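Local coordinates for acetyltransferase, GNAT family (Listeria monocytogenes str. 4b, PDB 2OH1), which probably transfers an acetyl group from acetyl-coenzyme A to an acceptor not yet identified, as other members of the GNAT acyltransferase family do, at residues Arg141-Glu146 against Asn167-Tyr172; Ile83-Ser88 against Lys102-His107; Asp93-Leu98 against Leu171-Leu176; His51-His56 against Leu106-Val111. All coordinates share one frame; numbering follows the deposited sequence. Where two conformers were deposited one is given.

Following the chain from the N terminus, residues 51-56, in the loop between helices 46-51 and 58-63, meet strand 103-111 in contact 4, which closes a loop of some fifty residues. Contact 2 closes a shorter loop ending on the same strand, sharing Leu106 and His107 with contact 4: strands 77-84 and 103-111 are neighbours joined through helix 89-95. That helix opens contact 3 before contact 2 is complete, so the two cross, as do contacts 3 and 4; contact 3 reaches forward to the last strand, 169-175. Contact 1 pairs that strand with 139-145, starting after contacts 2 and 4 have closed and sharing Leu171 and Tyr172 with contact 3. All four meet on one mixed sheet.

Contact 1 of 4, residues Arg141-Glu146 against Asn167-Tyr172; sequences RLDCIE and NGFYLY
Five backbone hydrogen bonds join the two segments. Leu142 and Tyr172 exchange a reciprocal pair, N of Leu142 to O of Tyr172 and N of Tyr172 to O of Leu142, both 3.0 Å and nearly straight. Cys144 and Tyr170 form the second ring, shortest at 2.8 Å from Tyr170 N to Cys144 O; its partner, Cys144 N to Tyr170 O, is more bent, at 144°. Past the strand end, Glu146 N donates to Gly168 O at 3.0 Å from above the carbonyl plane. This is the antiparallel pairing of strands 139-145 and 169-175 on the C-terminal side of the GNAT sheet, with Asp143-Leu171 and Ile145-Phe169 as its non-hydrogen-bonded pairs. Gly168, with phi 86°, adopts a backbone suited to glycine in the turn leading into 169-175. On the face of Leu142, Cys144, Tyr170 and Tyr172, Leu142 CD1 lies 3.8 Å from Tyr172 CD2, while Cys144 CB comes to the edge of the same ring; helix 149-157 packs on this face, and its Asn152 takes the Tyr172 hydroxyl. Farther along, the Glu146 side chain crosses Tyr170 at about a right angle, its CB 3.8 Å from the ring centroid in a CH-pi contact over one face. Beside Asp143, the Phe169 ring runs the same way as the carboxylate, with CD2 3.6 Å from Asp143 OD1 and the two planes 65° apart. The other oxygen, OD2, accepts from Trp90 NE1, and the Trp90 ring meets Phe169 edge-to-face.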
# COMPACT_ATOMS: atom_id res chain seq x y z
N ARG A 141 7.58 2.03 -5.30
CA ARG A 141 8.56 1.57 -4.30
C ARG A 141 7.89 1.17 -3.03
O ARG A 141 6.83 1.69 -2.68
CB ARG A 141 9.61 2.63 -4.02
CG ARG A 141 10.53 2.82 -5.25
CD ARG A 141 11.49 3.95 -5.03
NE ARG A 141 12.51 3.99 -6.07
CZ ARG A 141 13.33 4.98 -6.28
NH1 ARG A 141 13.23 6.08 -5.57
NH2 ARG A 141 14.22 4.88 -7.27
N LEU A 142 8.51 0.23 -2.36
CA LEU A 142 8.06 -0.12 -1.02
C LEU A 142 9.20 -0.80 -0.24
O LEU A 142 10.23 -1.11 -0.80
CB LEU A 142 6.84 -1.01 -1.07
CG LEU A 142 7.09 -2.34 -1.78
CD1 LEU A 142 7.67 -3.41 -0.82
CD2 LEU A 142 5.84 -2.82 -2.48
N ASP A 143 9.01 -0.89 1.08
CA ASP A 143 9.98 -1.56 1.95
C ASP A 143 9.27 -2.69 2.72
O ASP A 143 8.06 -2.69 2.86
CB ASP A 143 10.66 -0.54 2.85
CG ASP A 143 9.71 0.26 3.74
OD1 ASP A 143 8.93 -0.34 4.53
OD2 ASP A 143 9.77 1.54 3.75
N CYS A 144 10.04 -3.68 3.17
CA CYS A 144 9.47 -4.86 3.84
C CYS A 144 10.46 -5.28 4.89
O CYS A 144 11.62 -5.35 4.61
CB CYS A 144 9.26 -6.04 2.86
SG CYS A 144 8.25 -7.33 3.52
N ILE A 145 9.97 -5.55 6.08
CA ILE A 145 10.82 -6.09 7.11
C ILE A 145 11.54 -7.37 6.59
O ILE A 145 10.93 -8.22 5.95
CB ILE A 145 9.95 -6.37 8.40
CG1 ILE A 145 10.84 -6.60 9.60
CG2 ILE A 145 8.92 -7.51 8.17
CD1 ILE A 145 9.99 -6.91 10.88
N GLU A 146 12.84 -7.46 6.85
CA GLU A 146 13.66 -8.56 6.34
C GLU A 146 13.23 -9.96 6.83
O GLU A 146 13.61 -10.96 6.21
CB GLU A 146 15.14 -8.34 6.64
CG GLU A 146 15.53 -8.50 8.09
CD GLU A 146 17.00 -8.21 8.32
OE1 GLU A 146 17.79 -8.30 7.35
OE2 GLU A 146 17.37 -7.91 9.48
N ASN A 167 18.38 -0.62 7.64
CA ASN A 167 17.62 -0.49 8.89
C ASN A 167 16.69 -1.66 9.18
O ASN A 167 15.64 -1.48 9.83
CB ASN A 167 16.88 0.85 8.93
CG ASN A 167 17.83 2.03 9.19
OD1 ASN A 167 18.91 1.84 9.71
ND2 ASN A 167 17.42 3.22 8.85
N GLY A 168 17.07 -2.84 8.69
CA GLY A 168 16.28 -4.04 8.89
C GLY A 168 15.20 -4.26 7.89
O GLY A 168 14.32 -5.12 8.12
N PHE A 169 15.17 -3.45 6.81
CA PHE A 169 14.19 -3.57 5.74
C PHE A 169 14.83 -3.96 4.43
O PHE A 169 15.92 -3.54 4.14
CB PHE A 169 13.40 -2.24 5.53
CG PHE A 169 12.50 -1.87 6.69
CD1 PHE A 169 13.05 -1.27 7.82
CD2 PHE A 169 11.18 -2.15 6.67
CE1 PHE A 169 12.27 -0.95 8.88
CE2 PHE A 169 10.38 -1.82 7.74
CZ PHE A 169 10.94 -1.21 8.85
N TYR A 170 14.11 -4.72 3.61
CA TYR A 170 14.48 -4.89 2.19
C TYR A 170 13.69 -3.85 1.37
O TYR A 170 12.53 -3.55 1.64
CB TYR A 170 14.17 -6.29 1.71
CG TYR A 170 14.97 -7.37 2.36
CD1 TYR A 170 16.35 -7.25 2.53
CD2 TYR A 170 14.37 -8.56 2.72
CE1 TYR A 170 17.08 -8.30 3.08
CE2 TYR A 170 15.06 -9.59 3.25
CZ TYR A 170 16.43 -9.48 3.44
OH TYR A 170 17.14 -10.55 3.98
N LEU A 171 14.34 -3.32 0.35
CA LEU A 171 13.76 -2.31 -0.51
C LEU A 171 13.44 -2.93 -1.88
O LEU A 171 14.28 -3.60 -2.47
CB LEU A 171 14.76 -1.16 -0.71
CG LEU A 171 14.93 -0.14 0.43
CD1 LEU A 171 15.41 -0.75 1.77
CD2 LEU A 171 15.87 0.94 -0.05
N TYR A 172 12.25 -2.61 -2.40
CA TYR A 172 11.75 -3.16 -3.66
C TYR A 172 11.24 -2.03 -4.53
O TYR A 172 10.62 -1.09 -4.07
CB TYR A 172 10.59 -4.12 -3.42
CG TYR A 172 11.01 -5.38 -2.68
CD1 TYR A 172 11.46 -6.48 -3.36
CD2 TYR A 172 10.87 -5.48 -1.29
CE1 TYR A 172 11.85 -7.63 -2.69
CE2 TYR A 172 11.26 -6.61 -0.63
CZ TYR A 172 11.74 -7.69 -1.32
OH TYR A 172 12.08 -8.85 -0.66

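Contact 2 of 4, residues Ile83-Ser88 against Lys102-His107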
# COMPACT_ATOMS: atom_id res chain seq x y z
N ILE A 83 -0.84 5.35 -0.16
CA ILE A 83 0.43 5.63 -0.77
C ILE A 83 1.01 6.98 -0.38
O ILE A 83 0.37 7.81 0.29
CB ILE A 83 0.30 5.57 -2.22
CG1 ILE A 83 -0.32 6.85 -2.75
CG2 ILE A 83 -0.46 4.34 -2.67
CD1 ILE A 83 -0.38 6.74 -4.31
N ARG A 84 2.22 7.19 -0.80
CA ARG A 84 2.78 8.51 -0.73
C ARG A 84 3.20 8.84 -2.16
O ARG A 84 3.91 8.04 -2.80
CB ARG A 84 3.97 8.56 0.18
CG ARG A 84 3.63 8.38 1.63
CD ARG A 84 2.45 9.32 2.09
NE ARG A 84 2.56 9.53 3.54
CZ ARG A 84 3.38 10.39 4.12
NH1 ARG A 84 4.14 11.21 3.41
NH2 ARG A 84 3.44 10.44 5.43
N LYS A 85 2.72 9.96 -2.70
CA LYS A 85 3.07 10.35 -4.08
C LYS A 85 4.41 11.08 -4.20
O LYS A 85 4.88 11.32 -5.30
CB LYS A 85 1.94 11.16 -4.67
CG LYS A 85 0.71 10.36 -4.95
CD LYS A 85 -0.19 11.31 -5.70
CE LYS A 85 -1.60 11.03 -5.61
NZ LYS A 85 -2.24 12.21 -6.29
N THR A 86 5.00 11.41 -3.04
CA THR A 86 6.34 11.90 -2.86
C THR A 86 6.91 11.21 -1.63
O THR A 86 6.15 10.88 -0.75
CB THR A 86 6.32 13.46 -2.66
OG1 THR A 86 5.51 13.79 -1.53
CG2 THR A 86 5.70 14.14 -3.91
N PRO A 87 8.22 11.06 -1.57
CA PRO A 87 8.74 10.25 -0.43
C PRO A 87 8.46 10.94 0.92
O PRO A 87 8.61 12.17 1.03
CB PRO A 87 10.23 10.20 -0.69
CG PRO A 87 10.53 11.28 -1.73
CD PRO A 87 9.28 11.47 -2.50
N SER A 88 7.99 10.15 1.88
CA SER A 88 7.99 10.64 3.28
C SER A 88 9.44 10.85 3.74
O SER A 88 10.44 10.54 3.02
CB SER A 88 7.29 9.66 4.18
OG SER A 88 8.23 8.63 4.57
N LYS A 102 11.64 10.42 -9.00
CA LYS A 102 10.24 10.51 -8.75
C LYS A 102 9.74 9.08 -8.60
O LYS A 102 10.08 8.20 -9.38
CB LYS A 102 9.50 11.17 -9.89
CG LYS A 102 10.06 12.55 -10.28
CD LYS A 102 10.09 13.49 -9.10
CE LYS A 102 10.52 14.89 -9.54
NZ LYS A 102 10.48 15.77 -8.36
N ALA A 103 8.91 8.87 -7.60
CA ALA A 103 8.38 7.55 -7.31
C ALA A 103 7.21 7.72 -6.38
O ALA A 103 7.13 8.70 -5.68
CB ALA A 103 9.44 6.67 -6.65
N TYR A 104 6.31 6.75 -6.41
CA TYR A 104 5.29 6.56 -5.42
C TYR A 104 5.72 5.47 -4.46
O TYR A 104 6.39 4.49 -4.87
CB TYR A 104 4.01 6.10 -6.06
CG TYR A 104 3.31 7.11 -6.97
CD1 TYR A 104 3.70 8.47 -7.03
CD2 TYR A 104 2.22 6.70 -7.75
CE1 TYR A 104 2.99 9.39 -7.82
CE2 TYR A 104 1.55 7.61 -8.56
CZ TYR A 104 1.94 8.91 -8.57
OH TYR A 104 1.28 9.81 -9.39
N TYR A 105 5.39 5.65 -3.18
CA TYR A 105 5.79 4.75 -2.13
C TYR A 105 4.51 4.15 -1.54
O TYR A 105 3.62 4.85 -1.12
CB TYR A 105 6.60 5.47 -1.04
CG TYR A 105 7.92 5.95 -1.59
CD1 TYR A 105 7.98 7.11 -2.34
CD2 TYR A 105 9.08 5.20 -1.48
CE1 TYR A 105 9.19 7.53 -2.95
CE2 TYR A 105 10.29 5.62 -2.04
CZ TYR A 105 10.35 6.77 -2.77
OH TYR A 105 11.55 7.17 -3.35
N LEU A 106 4.40 2.83 -1.58
CA LEU A 106 3.22 2.18 -1.04
C LEU A 106 3.43 1.90 0.43
O LEU A 106 4.18 0.95 0.75
CB LEU A 106 2.93 0.86 -1.81
CG LEU A 106 2.80 0.94 -3.32
CD1 LEU A 106 2.29 -0.39 -3.93
CD2 LEU A 106 1.93 2.10 -3.74
N HIS A 107 2.70 2.62 1.30
CA HIS A 107 2.81 2.50 2.74
C HIS A 107 1.97 1.45 3.40
O HIS A 107 2.45 0.80 4.35
CB HIS A 107 2.55 3.81 3.38
CG HIS A 107 3.69 4.77 3.23
ND1 HIS A 107 4.00 5.70 4.19
CD2 HIS A 107 4.61 4.94 2.24
CE1 HIS A 107 5.07 6.37 3.82
NE2 HIS A 107 5.47 5.94 2.65
O HOH W 1 7.64 11.54 -6.54
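Two backbone hydrogen bonds hold Arg84 to Tyr105: Arg84 N to Tyr105 O at 2.7 Å and Tyr105 N to Arg84 O at 2.8 Å, the latter nearly straight (170°). Beyond this pair the direct bonding stops, and water 1 bridges the chains, donating to Lys85 O and accepting from Ala103 N. Two CH-pi contacts follow. Arg84, bent at chi2 (-50°), lays its CG over one face of the His107 imidazole, 3.4 Å from the centroid, and its guanidinium is turned 28° from that ring. Asp91 accepts from His107 NE2, which fixes the ring rotation; if charged, the carboxylate would favour a protonated imidazole. Lys85 runs alongside Tyr104 and puts CG over a face of the phenol ring, 4.1 Å from its centroid, before NZ reaches Leu64 O. These strands, 77-84 and 103-111, are antiparallel neighbours in the central GNAT sheet, and their connection carries helix 89-95, with Ser88 as its N-cap. Apolar contacts lie on both faces. Ile83 CG2 and Leu106 CD2, side by side, meet at a tight 3.4 Å on the face packed by helix 120-134, to which Leu106 also reaches. On the other face, Pro87 CB crosses to Tyr105 CE1 at 3.6 Å, while the Tyr105 hydroxyl bonds Arg141 and its ring meets Trp95 edge-to-face.

Contact 3 of 4, residues Asp93-Leu98 against Leu171-Leu176; sequences DLWEDL and LYQKEL
Helix 89-95 ends against strand 169-175, so that the connection between strands 77-84 and 103-111 lies across the C-terminal part of the GNAT sheet; no hydrogen bond joins the two segments, and side-chain packing carries the contact. The helix stops where Glu96 takes positive phi and the chain turns through a short 3-10 segment in which Leu98 N bonds Trp95 O. Leu94, in the last helical turn, points toward the strand with CG anti to its backbone N. Its CD2 meets Leu171 CD1 at 3.8 Å as the two side chains cross obliquely. The Leu94 carbonyl also touches this leucine, with O 3.6 Å from Leu171 CD2. Trp95 follows and reaches tip to tip with Leu171. With CG beside the backbone N (chi1 -76°), the indole is brought over the strand, and Leu171 CD2 sits over the centre of one ring face, a CH-pi contact 3.7 Å from the centroid of the six-membered ring and 16° off its normal. Leu171 thus parts its methyls between two helix residues, CD1 to Leu94 and CD2 to Trp95. On the sheet side, Arg141 and Ser163 from the flanking strands also touch the indole. Two residues on from Leu171, Gln173 crosses the indole obliquely with its amide plane turned 21° from the ring; OE1 is held by Arg141 NE and stands 3.9 Å from Trp95 CZ3. Along the rim of the six-membered ring, CH2 of Trp95 lies 3.4 Å from the carbonyl O of Tyr172, near the ring plane.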
# COMPACT_ATOMS: atom_id res chain seq x y z
N ASP A 93 15.11 8.81 3.76
CA ASP A 93 16.26 8.27 4.49
C ASP A 93 16.62 6.85 4.02
O ASP A 93 17.77 6.54 3.71
CB ASP A 93 15.95 8.25 6.03
CG ASP A 93 17.11 7.82 6.83
OD1 ASP A 93 17.99 8.67 6.96
OD2 ASP A 93 17.16 6.66 7.30
N LEU A 94 15.60 6.01 3.86
CA LEU A 94 15.79 4.63 3.52
C LEU A 94 16.41 4.45 2.12
O LEU A 94 17.28 3.62 1.93
CB LEU A 94 14.46 3.89 3.64
CG LEU A 94 14.59 2.44 3.91
CD1 LEU A 94 15.15 2.18 5.31
CD2 LEU A 94 13.26 1.74 3.63
N TRP A 95 15.94 5.23 1.15
CA TRP A 95 16.29 5.08 -0.29
C TRP A 95 17.58 5.84 -0.69
O TRP A 95 18.07 5.67 -1.79
CB TRP A 95 15.07 5.47 -1.17
CG TRP A 95 14.02 4.36 -1.16
CD1 TRP A 95 13.06 4.15 -0.23
CD2 TRP A 95 13.94 3.25 -2.07
NE1 TRP A 95 12.37 3.02 -0.50
CE2 TRP A 95 12.88 2.44 -1.65
CE3 TRP A 95 14.65 2.89 -3.25
CZ2 TRP A 95 12.53 1.25 -2.33
CZ3 TRP A 95 14.29 1.72 -3.92
CH2 TRP A 95 13.24 0.94 -3.46
N GLU A 96 18.07 6.68 0.21
CA GLU A 96 19.39 7.35 0.05
C GLU A 96 19.41 8.05 -1.31
O GLU A 96 18.49 8.82 -1.60
CB GLU A 96 20.53 6.36 0.27
CG GLU A 96 20.50 5.79 1.68
CD GLU A 96 21.76 5.05 2.11
OE1 GLU A 96 22.55 4.64 1.22
OE2 GLU A 96 21.95 4.88 3.34
N ASP A 97 20.40 7.81 -2.16
CA ASP A 97 20.51 8.66 -3.36
C ASP A 97 19.49 8.30 -4.44
O ASP A 97 19.42 8.96 -5.48
CB ASP A 97 21.93 8.60 -3.92
CG ASP A 97 22.95 9.18 -2.95
OD1 ASP A 97 22.71 10.28 -2.41
OD2 ASP A 97 23.98 8.51 -2.72
N LEU A 98 18.70 7.25 -4.23
CA LEU A 98 17.58 7.00 -5.09
C LEU A 98 16.38 7.86 -4.73
O LEU A 98 15.48 7.98 -5.53
CB LEU A 98 17.22 5.52 -5.09
CG LEU A 98 18.23 4.50 -5.62
CD1 LEU A 98 17.55 3.14 -5.79
CD2 LEU A 98 18.81 4.98 -6.90
N LEU A 171 14.34 -3.32 0.35
CA LEU A 171 13.76 -2.31 -0.51
C LEU A 171 13.44 -2.93 -1.88
O LEU A 171 14.28 -3.60 -2.47
CB LEU A 171 14.76 -1.16 -0.71
CG LEU A 171 14.93 -0.14 0.43
CD1 LEU A 171 15.41 -0.75 1.77
CD2 LEU A 171 15.87 0.94 -0.05
N TYR A 172 12.25 -2.61 -2.40
CA TYR A 172 11.75 -3.16 -3.66
C TYR A 172 11.24 -2.03 -4.53
O TYR A 172 10.62 -1.09 -4.07
CB TYR A 172 10.59 -4.12 -3.42
CG TYR A 172 11.01 -5.38 -2.68
CD1 TYR A 172 11.46 -6.48 -3.36
CD2 TYR A 172 10.87 -5.48 -1.29
CE1 TYR A 172 11.85 -7.63 -2.69
CE2 TYR A 172 11.26 -6.61 -0.63
CZ TYR A 172 11.74 -7.69 -1.32
OH TYR A 172 12.08 -8.85 -0.66
N GLN A 173 11.46 -2.16 -5.82
CA GLN A 173 10.87 -1.23 -6.79
C GLN A 173 10.45 -1.91 -8.05
O GLN A 173 11.00 -2.92 -8.44
CB GLN A 173 11.80 -0.08 -7.09
CG GLN A 173 12.96 -0.33 -7.92
CD GLN A 173 13.82 0.94 -8.26
OE1 GLN A 173 13.63 2.04 -7.74
NE2 GLN A 173 14.81 0.72 -9.09
N LYS A 174 9.43 -1.32 -8.64
CA LYS A 174 8.95 -1.78 -9.92
C LYS A 174 9.06 -0.61 -10.88
O LYS A 174 8.47 0.45 -10.65
CB LYS A 174 7.53 -2.29 -9.80
CG LYS A 174 7.05 -2.93 -11.07
CD LYS A 174 5.62 -3.37 -11.09
CE LYS A 174 5.38 -4.61 -10.37
NZ LYS A 174 4.17 -5.32 -10.92
N GLU A 175 9.73 -0.80 -12.01
CA GLU A 175 9.82 0.24 -12.99
C GLU A 175 8.52 0.25 -13.79
O GLU A 175 7.98 -0.79 -14.17
CB GLU A 175 11.04 0.03 -13.88
CG GLU A 175 11.51 1.33 -14.58
CD GLU A 175 12.98 1.27 -15.09
OE1 GLU A 175 13.55 0.15 -15.11
OE2 GLU A 175 13.52 2.35 -15.46
N LEU A 176 7.97 1.43 -14.05
CA LEU A 176 6.71 1.56 -14.74
C LEU A 176 6.96 1.99 -16.16
O LEU A 176 7.40 3.11 -16.39
CB LEU A 176 5.90 2.63 -14.06
CG LEU A 176 5.55 2.37 -12.59
CD1 LEU A 176 4.70 3.48 -11.96
CD2 LEU A 176 4.84 1.03 -12.49

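Contact 4 of 4, residues His51-His56 against Leu106-Val111; sequences HGFDVH and LHRIMV
Phe53 lies flat against the guanidinium of Arg108, the two planes 11° apart and their centres 4.0 Å from each other, a stacked cation-pi pair. The side chains themselves cross at about a right angle. Arg108 leaves the strand with CG anti to its backbone N (chi1 -164°), then folds at chi2 and chi3, so that CD and NE pass over Phe53 CE2 and CZ comes to rest 3.6 Å from Phe53 CZ. Polar bonds hold the guanidinium in this plane. NH2 donates to Gly52 O at 3.0 Å, with the carbonyl approached from above its plane, and the same nitrogen forms a salt bridge with Asp48. NE donates to water 2 at 2.7 Å, and that water in turn donates to Gly52 O, so the one carbonyl receives both a direct and a water-mediated link from Arg108. Gly52, with positive phi, ends helix 46-51 and turns its carbonyl to this position. At the edge of the Phe53 ring, the selenium of Met110 (deposited as selenomethionine) comes tip to tip with the ring, SE 3.9 Å from Phe53 CD2, in a Met-aromatic contact. Thr34 and Leu38 of helix 24-40 also touch Phe53. Arg108 belongs to a classic beta bulge, in which it and His107 both face Ile82 of the neighbouring strand. An unidentified molecule, probably from the crystallisation liquor, bonds the backbone N of Val111; in GNAT enzymes the corresponding central strand lines the acetyl-coenzyme A groove, and this one probably does too.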
# COMPACT_ATOMS: atom_id res chain seq x y z
N HIS A 51 5.87 1.80 11.98
CA HIS A 51 5.11 2.54 10.95
C HIS A 51 3.73 2.92 11.43
O HIS A 51 3.23 4.00 11.05
CB HIS A 51 5.02 1.74 9.67
CG HIS A 51 6.30 1.71 8.93
ND1 HIS A 51 7.01 2.85 8.61
CD2 HIS A 51 7.04 0.67 8.50
CE1 HIS A 51 8.14 2.50 8.03
NE2 HIS A 51 8.16 1.18 7.92
N GLY A 52 3.06 2.06 12.19
CA GLY A 52 1.68 2.27 12.55
C GLY A 52 0.73 2.38 11.33
O GLY A 52 1.05 1.95 10.19
N PHE A 53 -0.40 3.01 11.58
CA PHE A 53 -1.40 3.33 10.60
C PHE A 53 -1.71 4.78 10.68
O PHE A 53 -1.85 5.32 11.77
CB PHE A 53 -2.69 2.57 10.88
CG PHE A 53 -2.57 1.09 10.58
CD1 PHE A 53 -1.85 0.29 11.45
CD2 PHE A 53 -3.14 0.51 9.47
CE1 PHE A 53 -1.68 -1.04 11.20
CE2 PHE A 53 -2.95 -0.83 9.19
CZ PHE A 53 -2.24 -1.63 10.08
N ASP A 54 -1.81 5.46 9.54
CA ASP A 54 -1.87 6.94 9.54
C ASP A 54 -3.18 7.59 9.91
O ASP A 54 -3.80 8.30 9.16
CB ASP A 54 -1.34 7.48 8.21
CG ASP A 54 -0.87 8.92 8.29
OD1 ASP A 54 -0.85 9.51 9.40
OD2 ASP A 54 -0.52 9.46 7.20
N VAL A 55 -3.55 7.38 11.17
CA VAL A 55 -4.72 8.04 11.74
C VAL A 55 -4.52 9.53 11.99
O VAL A 55 -5.47 10.33 11.93
CB VAL A 55 -5.20 7.33 13.04
CG1 VAL A 55 -5.75 5.89 12.69
CG2 VAL A 55 -4.14 7.37 14.18
N HIS A 56 -3.31 9.95 12.25
CA HIS A 56 -3.06 11.33 12.68
C HIS A 56 -3.10 12.33 11.51
O HIS A 56 -3.34 13.50 11.74
CB HIS A 56 -1.75 11.42 13.42
CG HIS A 56 -1.78 10.66 14.70
ND1 HIS A 56 -2.49 11.12 15.79
CD2 HIS A 56 -1.30 9.44 15.03
CE1 HIS A 56 -2.36 10.24 16.77
NE2 HIS A 56 -1.65 9.21 16.34
N LEU A 106 4.40 2.83 -1.58
CA LEU A 106 3.22 2.18 -1.04
C LEU A 106 3.43 1.90 0.43
O LEU A 106 4.18 0.95 0.75
CB LEU A 106 2.93 0.86 -1.81
CG LEU A 106 2.80 0.94 -3.32
CD1 LEU A 106 2.29 -0.39 -3.93
CD2 LEU A 106 1.93 2.10 -3.74
N HIS A 107 2.70 2.62 1.30
CA HIS A 107 2.81 2.50 2.74
C HIS A 107 1.97 1.45 3.40
O HIS A 107 2.45 0.80 4.35
CB HIS A 107 2.55 3.81 3.38
CG HIS A 107 3.69 4.77 3.23
ND1 HIS A 107 4.00 5.70 4.19
CD2 HIS A 107 4.61 4.94 2.24
CE1 HIS A 107 5.07 6.37 3.82
NE2 HIS A 107 5.47 5.94 2.65
N ARG A 108 0.71 1.32 3.03
CA ARG A 108 -0.15 0.32 3.66
C ARG A 108 -1.17 -0.22 2.66
O ARG A 108 -1.83 0.54 1.94
CB ARG A 108 -0.87 0.93 4.83
CG ARG A 108 -1.51 0.05 5.80
CD ARG A 108 -0.56 -0.94 6.44
NE ARG A 108 0.26 -0.44 7.55
CZ ARG A 108 0.92 -1.27 8.36
NH1 ARG A 108 0.82 -2.57 8.14
NH2 ARG A 108 1.67 -0.85 9.40
N ILE A 109 -1.23 -1.54 2.63
CA ILE A 109 -2.34 -2.28 2.08
C ILE A 109 -3.17 -2.81 3.24
O ILE A 109 -2.65 -3.38 4.24
CB ILE A 109 -1.88 -3.49 1.26
CG1 ILE A 109 -1.35 -3.07 -0.11
CG2 ILE A 109 -3.05 -4.49 1.16
CD1 ILE A 109 0.04 -2.43 -0.11
N MSE A 110 -4.46 -2.60 3.11
CA MSE A 110 -5.39 -3.16 4.05
C MSE A 110 -6.43 -3.91 3.28
O MSE A 110 -7.04 -3.35 2.37
CB MSE A 110 -6.07 -2.10 4.89
CG MSE A 110 -5.10 -1.48 5.86
SE MSE A 110 -5.83 0.13 6.68
CE MSE A 110 -5.43 1.28 5.26
N VAL A 111 -6.61 -5.19 3.56
CA VAL A 111 -7.66 -6.02 2.92
C VAL A 111 -8.57 -6.55 3.97
O VAL A 111 -8.10 -7.16 4.92
CB VAL A 111 -7.03 -7.18 2.14
CG1 VAL A 111 -8.14 -8.12 1.58
CG2 VAL A 111 -6.16 -6.64 0.95
O HOH W 2 0.79 2.15 7.77